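Local structure of beta-lactamase (Burkholderia cenocepacia, 5E2G) at residues I60-V63 with S64-L67; V101-L104 with L105-G108; A139-P142 with G143-R146; H165-F168 with A169-M172. The protein probably hydrolyses beta-lactams to substituted beta-amino acids, and has also been described as a D-alanine carboxypeptidase. All coordinates share one frame; numbering follows the deposited sequence. Where two conformers were deposited one is given.

Interaction 1 (I60-V63 with S64-L67); sequences IGSV and SKTL
Ser64 meets the loop before it through both its backbone and its side chain, and both reach the same acceptor, the carbonyl oxygen of Gly61. Its OG donates to Gly61 O over 2.7 Å, nearly in line with the C=O bond, while Ser64 N reaches that oxygen over 2.9 Å from above the carbonyl plane. The methylene CG1 of Ile60 lies 3.8 Å from Ser64 OG, an apolar neighbour for a hydroxyl that also bonds the backbone of Val222. Gly61 has a positive phi of 55°, a conformation that glycine adopts readily.

Lys65 bonds from its backbone N to Ser62 O at 3.0 Å. Its side chain, extended beyond CG, runs over that carbonyl; in the Ser62 conformer described NZ lies 3.2 Å from Ser62 OG, a weak bond made doubtful by the serine's second position. Ser62 and Lys65 fit the SxxK pattern of serine beta-lactamases and penicillin-binding enzymes, in which the serine is the nucleophile; Tyr148, Asn150 and Lys313 nearby are consistent with such an active site.

At Thr66 the hydroxyl turns back along the helix, with OG1 between the backbone N and the carbonyl carbon (chi1 63°). It donates to Val63 O over 2.6 Å in the carbonyl plane, while Thr66 N approaches the same oxygen from above that plane. The Leu67 side chain packs on Met172, Leu176 and Phe177 of helix 168-180.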
loop_
_atom_site.group_PDB
_atom_site.type_symbol
_atom_site.label_atom_id
_atom_site.label_comp_id
_atom_site.label_asym_id
_atom_site.label_seq_id
_atom_site.Cartn_x
_atom_site.Cartn_y
_atom_site.Cartn_z
ATOM N N ILE A 60 5.849 -4.885 3.514
ATOM C CA ILE A 60 5.572 -3.602 2.878
ATOM C C ILE A 60 4.613 -2.745 3.701
ATOM O O ILE A 60 4.184 -1.686 3.236
ATOM C CB ILE A 60 5.065 -3.784 1.433
ATOM C CG1 ILE A 60 3.750 -4.558 1.379
ATOM C CG2 ILE A 60 6.113 -4.487 0.598
ATOM C CD1 ILE A 60 3.175 -4.650 -0.029
ATOM N N GLY A 61 4.285 -3.161 4.919
ATOM C CA GLY A 61 3.461 -2.319 5.775
ATOM C C GLY A 61 2.149 -1.934 5.112
ATOM O O GLY A 61 1.459 -2.767 4.512
ATOM N N SER A 62 1.816 -0.643 5.199
ATOM C CA SER A 62 0.538 -0.133 4.718
ATOM C C SER A 62 0.396 -0.176 3.205
ATOM O O SER A 62 -0.707 0.049 2.702
ATOM C CB SER A 62 0.332 1.293 5.208
ATOM O OG SER A 62 0.190 1.335 6.615
ATOM N N VAL A 63 1.469 -0.450 2.465
ATOM C CA VAL A 63 1.312 -0.670 1.036
ATOM C C VAL A 63 0.450 -1.908 0.800
ATOM O O VAL A 63 -0.179 -2.038 -0.255
ATOM C CB VAL A 63 2.692 -0.775 0.346
ATOM C CG1 VAL A 63 2.529 -0.975 -1.151
ATOM C CG2 VAL A 63 3.519 0.474 0.616
ATOM N N SER A 64 0.380 -2.811 1.786
ATOM C CA SER A 64 -0.577 -3.914 1.739
ATOM C C SER A 64 -1.977 -3.421 1.399
ATOM O O SER A 64 -2.698 -4.059 0.632
ATOM C CB SER A 64 -0.603 -4.646 3.085
ATOM O OG SER A 64 0.673 -5.123 3.463
ATOM N N LYS A 65 -2.366 -2.273 1.947
ATOM C CA LYS A 65 -3.711 -1.748 1.743
ATOM C C LYS A 65 -4.009 -1.422 0.281
ATOM O O LYS A 65 -5.182 -1.351 -0.095
ATOM C CB LYS A 65 -3.909 -0.505 2.603
ATOM C CG LYS A 65 -3.433 -0.650 4.037
ATOM C CD LYS A 65 -3.315 0.720 4.720
ATOM C CE LYS A 65 -2.982 0.591 6.215
ATOM N NZ LYS A 65 -2.958 1.917 6.899
ATOM N N THR A 66 -2.989 -1.210 -0.556
ATOM C CA THR A 66 -3.279 -1.003 -1.969
ATOM C C THR A 66 -3.803 -2.280 -2.611
ATOM O O THR A 66 -4.640 -2.214 -3.516
ATOM C CB THR A 66 -2.049 -0.487 -2.730
ATOM O OG1 THR A 66 -0.993 -1.449 -2.698
ATOM C CG2 THR A 66 -1.562 0.828 -2.135
ATOM N N LEU A 67 -3.345 -3.447 -2.141
ATOM C CA LEU A 67 -3.835 -4.706 -2.695
ATOM C C LEU A 67 -5.222 -5.029 -2.171
ATOM O O LEU A 67 -6.077 -5.512 -2.920
ATOM C CB LEU A 67 -2.854 -5.834 -2.374
ATOM C CG LEU A 67 -1.520 -5.658 -3.107
ATOM C CD1 LEU A 67 -0.365 -6.250 -2.312
ATOM C CD2 LEU A 67 -1.601 -6.273 -4.493
#

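Interaction 2 (V101-L104 with L105-G108); sequences VVTL and LQLG
The amide of Gln106 is the flat group that ties helix 104-108 to the loop before it. Its OE1 takes the backbone N-H of Thr103 at 2.9 Å, the bond nearly straight at 165° but arriving from above the amide plane. Thr103 OG1 lies over that same face, 3.2 Å from Gln106 CD, while Pro142 CB lies over the opposite face near OE1, which also touches CA and CG1 of Val102. A water beside OE1 donates to it and to Val101 O, giving the amide oxygen a second donor and linking it to the loop backbone.

The return bond runs from Gln106 N to Thr103 OG1 over 3.2 Å. With its hydroxyl between the backbone N and the carbonyl carbon (chi1 60°), Thr103 presents OG1 to the helix's first turn. Together the two bonds make a capping box with Thr103 as N-cap. Threonine suits the place because its short hydroxyl can accept a first-turn N-H, and glutamine because its longer chain, extended beyond CG, carries an acceptor back to the N-cap residue's own N-H.

On the inner side, Val102 CG1 packs against Leu107 CD2 at 3.7 Å, the two branched chains meeting at about a right angle. Leu107 continues onto Ala152, Met155 and Leu159 of helix 150-164, and Leu104 covers Leu156 of that helix. The backbone bonds Leu107 N to Thr103 O and Gly108 N to Leu104 O carry the turn onward.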
loop_
_atom_site.group_PDB
_atom_site.type_symbol
_atom_site.label_atom_id
_atom_site.label_comp_id
_atom_site.label_asym_id
_atom_site.label_seq_id
_atom_site.Cartn_x
_atom_site.Cartn_y
_atom_site.Cartn_z
ATOM N N VAL A 101 -23.016 2.688 9.942
ATOM C CA VAL A 101 -23.273 3.575 8.812
ATOM C C VAL A 101 -22.012 3.954 8.046
ATOM O O VAL A 101 -22.126 4.525 6.950
ATOM C CB VAL A 101 -23.988 4.870 9.256
ATOM C CG1 VAL A 101 -25.253 4.544 10.036
ATOM C CG2 VAL A 101 -23.046 5.738 10.062
ATOM N N VAL A 102 -20.819 3.683 8.590
ATOM C CA VAL A 102 -19.590 3.937 7.841
ATOM C C VAL A 102 -19.614 3.107 6.568
ATOM O O VAL A 102 -19.908 1.906 6.603
ATOM C CB VAL A 102 -18.350 3.615 8.689
ATOM C CG1 VAL A 102 -17.093 3.818 7.869
ATOM C CG2 VAL A 102 -18.297 4.482 9.911
ATOM N N THR A 103 -19.326 3.741 5.433
ATOM C CA THR A 103 -19.347 3.026 4.164
ATOM C C THR A 103 -17.995 2.393 3.886
ATOM O O THR A 103 -16.984 2.717 4.516
ATOM C CB THR A 103 -19.724 3.944 3.003
ATOM O OG1 THR A 103 -18.767 5.012 2.887
ATOM C CG2 THR A 103 -21.118 4.512 3.212
ATOM N N LEU A 104 -17.984 1.471 2.923
ATOM C CA LEU A 104 -16.719 0.895 2.486
ATOM C C LEU A 104 -15.796 1.974 1.927
ATOM O O LEU A 104 -14.584 1.937 2.148
ATOM C CB LEU A 104 -16.978 -0.208 1.454
ATOM C CG LEU A 104 -17.413 -1.611 1.917
ATOM C CD1 LEU A 104 -18.609 -1.615 2.826
ATOM C CD2 LEU A 104 -17.719 -2.443 0.718
ATOM N N LEU A 105 -16.361 2.974 1.249
ATOM C CA LEU A 105 -15.555 4.072 0.718
ATOM C C LEU A 105 -14.856 4.849 1.831
ATOM O O LEU A 105 -13.671 5.178 1.717
ATOM C CB LEU A 105 -16.432 5.004 -0.115
ATOM C CG LEU A 105 -15.664 6.072 -0.894
ATOM C CD1 LEU A 105 -14.672 5.416 -1.855
ATOM C CD2 LEU A 105 -16.628 6.986 -1.631
ATOM N N GLN A 106 -15.572 5.148 2.917
ATOM C CA GLN A 106 -14.962 5.851 4.043
ATOM C C GLN A 106 -13.834 5.045 4.680
ATOM O O GLN A 106 -12.862 5.623 5.177
ATOM C CB GLN A 106 -16.044 6.209 5.064
ATOM C CG GLN A 106 -16.949 7.317 4.536
ATOM C CD GLN A 106 -18.375 7.280 5.077
ATOM O OE1 GLN A 106 -18.702 6.503 5.966
ATOM N NE2 GLN A 106 -19.228 8.136 4.530
ATOM N N LEU A 107 -13.924 3.715 4.661
ATOM C CA LEU A 107 -12.824 2.911 5.177
ATOM C C LEU A 107 -11.616 2.933 4.242
ATOM O O LEU A 107 -10.473 2.867 4.706
ATOM C CB LEU A 107 -13.301 1.479 5.414
ATOM C CG LEU A 107 -14.437 1.393 6.433
ATOM C CD1 LEU A 107 -14.998 -0.014 6.503
ATOM C CD2 LEU A 107 -13.950 1.856 7.800
ATOM N N GLY A 108 -11.840 3.023 2.935
ATOM C CA GLY A 108 -10.758 3.015 1.977
ATOM C C GLY A 108 -10.145 4.360 1.704
ATOM O O GLY A 108 -9.213 4.474 0.903
HETATM O O HOH W 1 -21.510 7.158 6.224
#

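Interaction 3 (A139-P142 with G143-R146); sequences AYAP and GTHR
Tyr140 and His145 lay their rings over one another across the turn between them in a face-to-face stack. The centroids are 3.5 Å apart and the planes differ by 17°, so the rings lie nearly parallel. His145 CG stands over the centre of the Tyr140 ring. His145 CB adds a CH-pi contact, 4.1 Å from the tyrosine centroid and over its face. Two flat aromatic groups suit these places because each side chain points toward the other segment and flat rings can lie over one another at the surface.

The imidazole is held at its edge by its neighbour. His145 ND1 donates to Thr144 OG1 over 2.8 Å, with the hydroxyl oxygen close to the ring plane, which fixes the rotation of the ring above Tyr140. Thr144 OG1 in turn donates to Ala141 O at 2.9 Å; lying between the backbone N and carbonyl carbon (chi1 65°), it faces back across the turn and serves as acceptor and donor at once.

Ala141 to Thr144 form a type II beta turn, with Pro142 and Gly143 at its two central positions. Proline's ring fits the restricted phi of the first, and glycine readily takes the positive phi of 78° at the second. The turn delivers the chain into strand 145-146, which lies at the border of the large antiparallel sheet beside strand 294-303. A water in the turn lies 2.8 Å from Ala141 O and accepts from His145 N, while the His145 side chain also touches Pro295 of that neighbouring strand.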
loop_
_atom_site.group_PDB
_atom_site.type_symbol
_atom_site.label_atom_id
_atom_site.label_comp_id
_atom_site.label_asym_id
_atom_site.label_seq_id
_atom_site.Cartn_x
_atom_site.Cartn_y
_atom_site.Cartn_z
ATOM N N ALA A 139 -15.041 10.644 16.327
ATOM C CA ALA A 139 -14.737 12.034 16.634
ATOM C C ALA A 139 -15.370 12.984 15.629
ATOM O O ALA A 139 -15.690 14.129 15.972
ATOM C CB ALA A 139 -13.224 12.244 16.667
ATOM N N TYR A 140 -15.567 12.526 14.398
ATOM C CA TYR A 140 -16.084 13.347 13.319
ATOM C C TYR A 140 -17.166 12.577 12.575
ATOM O O TYR A 140 -17.211 11.348 12.612
ATOM C CB TYR A 140 -14.965 13.744 12.341
ATOM C CG TYR A 140 -13.874 14.589 12.945
ATOM C CD1 TYR A 140 -14.059 15.944 13.139
ATOM C CD2 TYR A 140 -12.660 14.033 13.318
ATOM C CE1 TYR A 140 -13.069 16.740 13.684
ATOM C CE2 TYR A 140 -11.656 14.821 13.873
ATOM C CZ TYR A 140 -11.872 16.177 14.051
ATOM O OH TYR A 140 -10.896 16.990 14.589
ATOM N N ALA A 141 -18.035 13.311 11.888
ATOM C CA ALA A 141 -18.970 12.666 10.985
ATOM C C ALA A 141 -18.200 11.909 9.905
ATOM O O ALA A 141 -17.093 12.309 9.527
ATOM C CB ALA A 141 -19.891 13.697 10.343
ATOM N N PRO A 142 -18.751 10.805 9.398
ATOM C CA PRO A 142 -18.043 10.051 8.354
ATOM C C PRO A 142 -17.824 10.897 7.108
ATOM O O PRO A 142 -18.682 11.686 6.707
ATOM C CB PRO A 142 -18.977 8.869 8.075
ATOM C CG PRO A 142 -19.833 8.736 9.298
ATOM C CD PRO A 142 -19.983 10.123 9.843
ATOM N N GLY A 143 -16.644 10.743 6.511
ATOM C CA GLY A 143 -16.349 11.397 5.253
ATOM C C GLY A 143 -16.010 12.867 5.334
ATOM O O GLY A 143 -16.093 13.556 4.319
ATOM N N THR A 144 -15.627 13.380 6.507
ATOM C CA THR A 144 -15.264 14.785 6.656
ATOM C C THR A 144 -13.832 15.013 7.111
ATOM O O THR A 144 -13.336 16.139 6.970
ATOM C CB THR A 144 -16.181 15.503 7.667
ATOM O OG1 THR A 144 -15.992 14.940 8.968
ATOM C CG2 THR A 144 -17.634 15.396 7.280
ATOM N N HIS A 145 -13.169 14.013 7.683
ATOM C CA HIS A 145 -11.799 14.189 8.132
ATOM C C HIS A 145 -10.988 12.958 7.787
ATOM O O HIS A 145 -11.459 11.830 7.943
ATOM C CB HIS A 145 -11.735 14.460 9.637
ATOM C CG HIS A 145 -12.266 15.805 10.018
ATOM N ND1 HIS A 145 -13.608 16.113 9.972
ATOM C CD2 HIS A 145 -11.632 16.932 10.417
ATOM C CE1 HIS A 145 -13.780 17.374 10.326
ATOM N NE2 HIS A 145 -12.599 17.889 10.614
ATOM N N ARG A 146 -9.764 13.182 7.332
ATOM C CA ARG A 146 -8.857 12.107 6.960
ATOM C C ARG A 146 -7.921 11.837 8.127
ATOM O O ARG A 146 -7.207 12.738 8.578
ATOM C CB ARG A 146 -8.062 12.463 5.708
ATOM C CG ARG A 146 -7.139 11.350 5.236
ATOM C CD ARG A 146 -6.354 11.794 4.019
ATOM N NE ARG A 146 -5.457 10.770 3.498
ATOM C CZ ARG A 146 -4.265 10.474 4.008
ATOM N NH1 ARG A 146 -3.812 11.106 5.083
ATOM N NH2 ARG A 146 -3.527 9.527 3.442
HETATM O O HOH W 2 -14.387 11.739 8.931
#

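Interaction 4 (H165-F168 with A169-M172); sequences HQDF and ATLM
Asp167 and Thr170 meet through a single carboxylate oxygen that accepts twice. Thr170 OG1 donates to Asp167 OD2 over 2.7 Å and Thr170 N reaches the same oxygen at 3.0 Å; both come on its anti side and somewhat out of the carboxylate plane. With CG anti to the backbone N (chi1 175°), Asp167 swings its carboxylate forward over the first turn as the N-cap of helix 168-180. A water extends this cap, donating to Asp167 OD1 and accepting from Ala169 N.

On the buried side, Phe168 takes Met172, a selenomethionine, over one ring face. Met172 CG lies 4.0 Å from the Phe168 ring centroid in a CH-pi contact, and the bend at chi2 (-70°) brings SE to 4.6 Å from it in an oblique Met-aromatic contact. Selenium replaces the natural sulfur; a flexible, unbranched chain can lie along an aromatic face, and both residues touch Thr68 of helix 64-77.

Further out, Gln166 lays CB 3.5 Å from Leu171 CG and sets its amide carbon beside the Thr170 methyl. Its OE1 receives Asp167 N at 2.8 Å, which helps to position the capping residue. Behind it, His165 closes helix 150-164 with a Schellman motif, so one helix ends and the next begins within a few residues. The negative carboxylate at the helix start probably interacts favourably with the helix dipole, which would help to stabilise its ionised form.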
loop_
_atom_site.group_PDB
_atom_site.type_symbol
_atom_site.label_atom_id
_atom_site.label_comp_id
_atom_site.label_asym_id
_atom_site.label_seq_id
_atom_site.Cartn_x
_atom_site.Cartn_y
_atom_site.Cartn_z
ATOM N N HIS A 165 -17.786 -13.859 -0.129
ATOM C CA HIS A 165 -18.064 -15.215 0.340
ATOM C C HIS A 165 -16.787 -16.044 0.410
ATOM O O HIS A 165 -16.738 -17.185 -0.060
ATOM C CB HIS A 165 -19.098 -15.903 -0.550
ATOM C CG HIS A 165 -20.218 -15.008 -0.957
ATOM N ND1 HIS A 165 -21.214 -14.626 -0.087
ATOM C CD2 HIS A 165 -20.491 -14.401 -2.137
ATOM C CE1 HIS A 165 -22.061 -13.830 -0.714
ATOM N NE2 HIS A 165 -21.644 -13.678 -1.960
ATOM N N GLN A 166 -15.743 -15.468 1.006
ATOM C CA GLN A 166 -14.493 -16.201 1.115
ATOM C C GLN A 166 -13.685 -15.694 2.306
ATOM O O GLN A 166 -13.916 -14.598 2.825
ATOM C CB GLN A 166 -13.690 -16.105 -0.189
ATOM C CG GLN A 166 -12.431 -16.969 -0.236
ATOM C CD GLN A 166 -12.695 -18.445 0.039
ATOM O OE1 GLN A 166 -12.585 -18.918 1.169
ATOM N NE2 GLN A 166 -13.021 -19.181 -1.007
ATOM N N ASP A 167 -12.786 -16.568 2.764
ATOM C CA ASP A 167 -11.687 -16.227 3.656
ATOM C C ASP A 167 -10.829 -15.122 3.046
ATOM O O ASP A 167 -10.561 -15.122 1.843
ATOM C CB ASP A 167 -10.870 -17.507 3.894
ATOM C CG ASP A 167 -9.616 -17.292 4.718
ATOM O OD1 ASP A 167 -9.724 -17.096 5.950
ATOM O OD2 ASP A 167 -8.514 -17.387 4.135
ATOM N N PHE A 168 -10.399 -14.164 3.874
ATOM C CA PHE A 168 -9.639 -13.035 3.337
ATOM C C PHE A 168 -8.312 -13.485 2.721
ATOM O O PHE A 168 -8.024 -13.189 1.552
ATOM C CB PHE A 168 -9.379 -11.974 4.409
ATOM C CG PHE A 168 -8.502 -10.863 3.914
ATOM C CD1 PHE A 168 -9.033 -9.845 3.137
ATOM C CD2 PHE A 168 -7.136 -10.873 4.156
ATOM C CE1 PHE A 168 -8.223 -8.825 2.636
ATOM C CE2 PHE A 168 -6.322 -9.868 3.662
ATOM C CZ PHE A 168 -6.870 -8.844 2.894
ATOM N N ALA A 169 -7.469 -14.174 3.507
ATOM C CA ALA A 169 -6.145 -14.566 3.016
ATOM C C ALA A 169 -6.235 -15.440 1.770
ATOM O O ALA A 169 -5.374 -15.351 0.885
ATOM C CB ALA A 169 -5.360 -15.287 4.117
ATOM N N THR A 170 -7.278 -16.272 1.679
ATOM C CA THR A 170 -7.509 -17.087 0.488
ATOM C C THR A 170 -7.795 -16.222 -0.733
ATOM O O THR A 170 -7.308 -16.501 -1.831
ATOM C CB THR A 170 -8.668 -18.050 0.754
ATOM O OG1 THR A 170 -8.334 -18.893 1.862
ATOM C CG2 THR A 170 -8.966 -18.901 -0.468
ATOM N N LEU A 171 -8.594 -15.171 -0.566
ATOM C CA LEU A 171 -8.883 -14.268 -1.676
ATOM C C LEU A 171 -7.622 -13.592 -2.193
ATOM O O LEU A 171 -7.505 -13.322 -3.388
ATOM C CB LEU A 171 -9.892 -13.212 -1.241
ATOM C CG LEU A 171 -11.359 -13.624 -1.113
ATOM C CD1 LEU A 171 -12.142 -12.576 -0.346
ATOM C CD2 LEU A 171 -11.951 -13.850 -2.492
HETATM N N MSE A 172 -6.673 -13.308 -1.316
HETATM C CA MSE A 172 -5.457 -12.639 -1.732
HETATM C C MSE A 172 -4.510 -13.603 -2.458
HETATM O O MSE A 172 -3.979 -13.283 -3.518
HETATM C CB MSE A 172 -4.773 -12.020 -0.520
HETATM C CG MSE A 172 -5.622 -10.980 0.180
HETATM SE SE MSE A 172 -5.858 -9.311 -0.821
HETATM C CE MSE A 172 -4.265 -8.385 -0.195
HETATM O O HOH W 3 -7.993 -14.900 6.225
#

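Along the chain the four contacts follow in order, each complete before the next begins. Interaction 1 lies centrally, its centre about 3 Å from that of the chain, at the start of helix 64-77. Interactions 1 and 4 have centres about 16 Å apart but touch where Leu67 CB meets Met172 CE at 3.6 Å, packing helices 64-77 and 168-180 together. Interactions 2 and 3, about 11 Å apart between centres, meet through Gln106 and Pro142, joining the short helix 104-108 to the turn before strand 145-146. Interactions 3 and 4 are farthest apart, about 29 Å between centres. Helix 150-164 borders both interactions 2 and 4, but of these two only interaction 4 touches interaction 1, at the probable active-site helix.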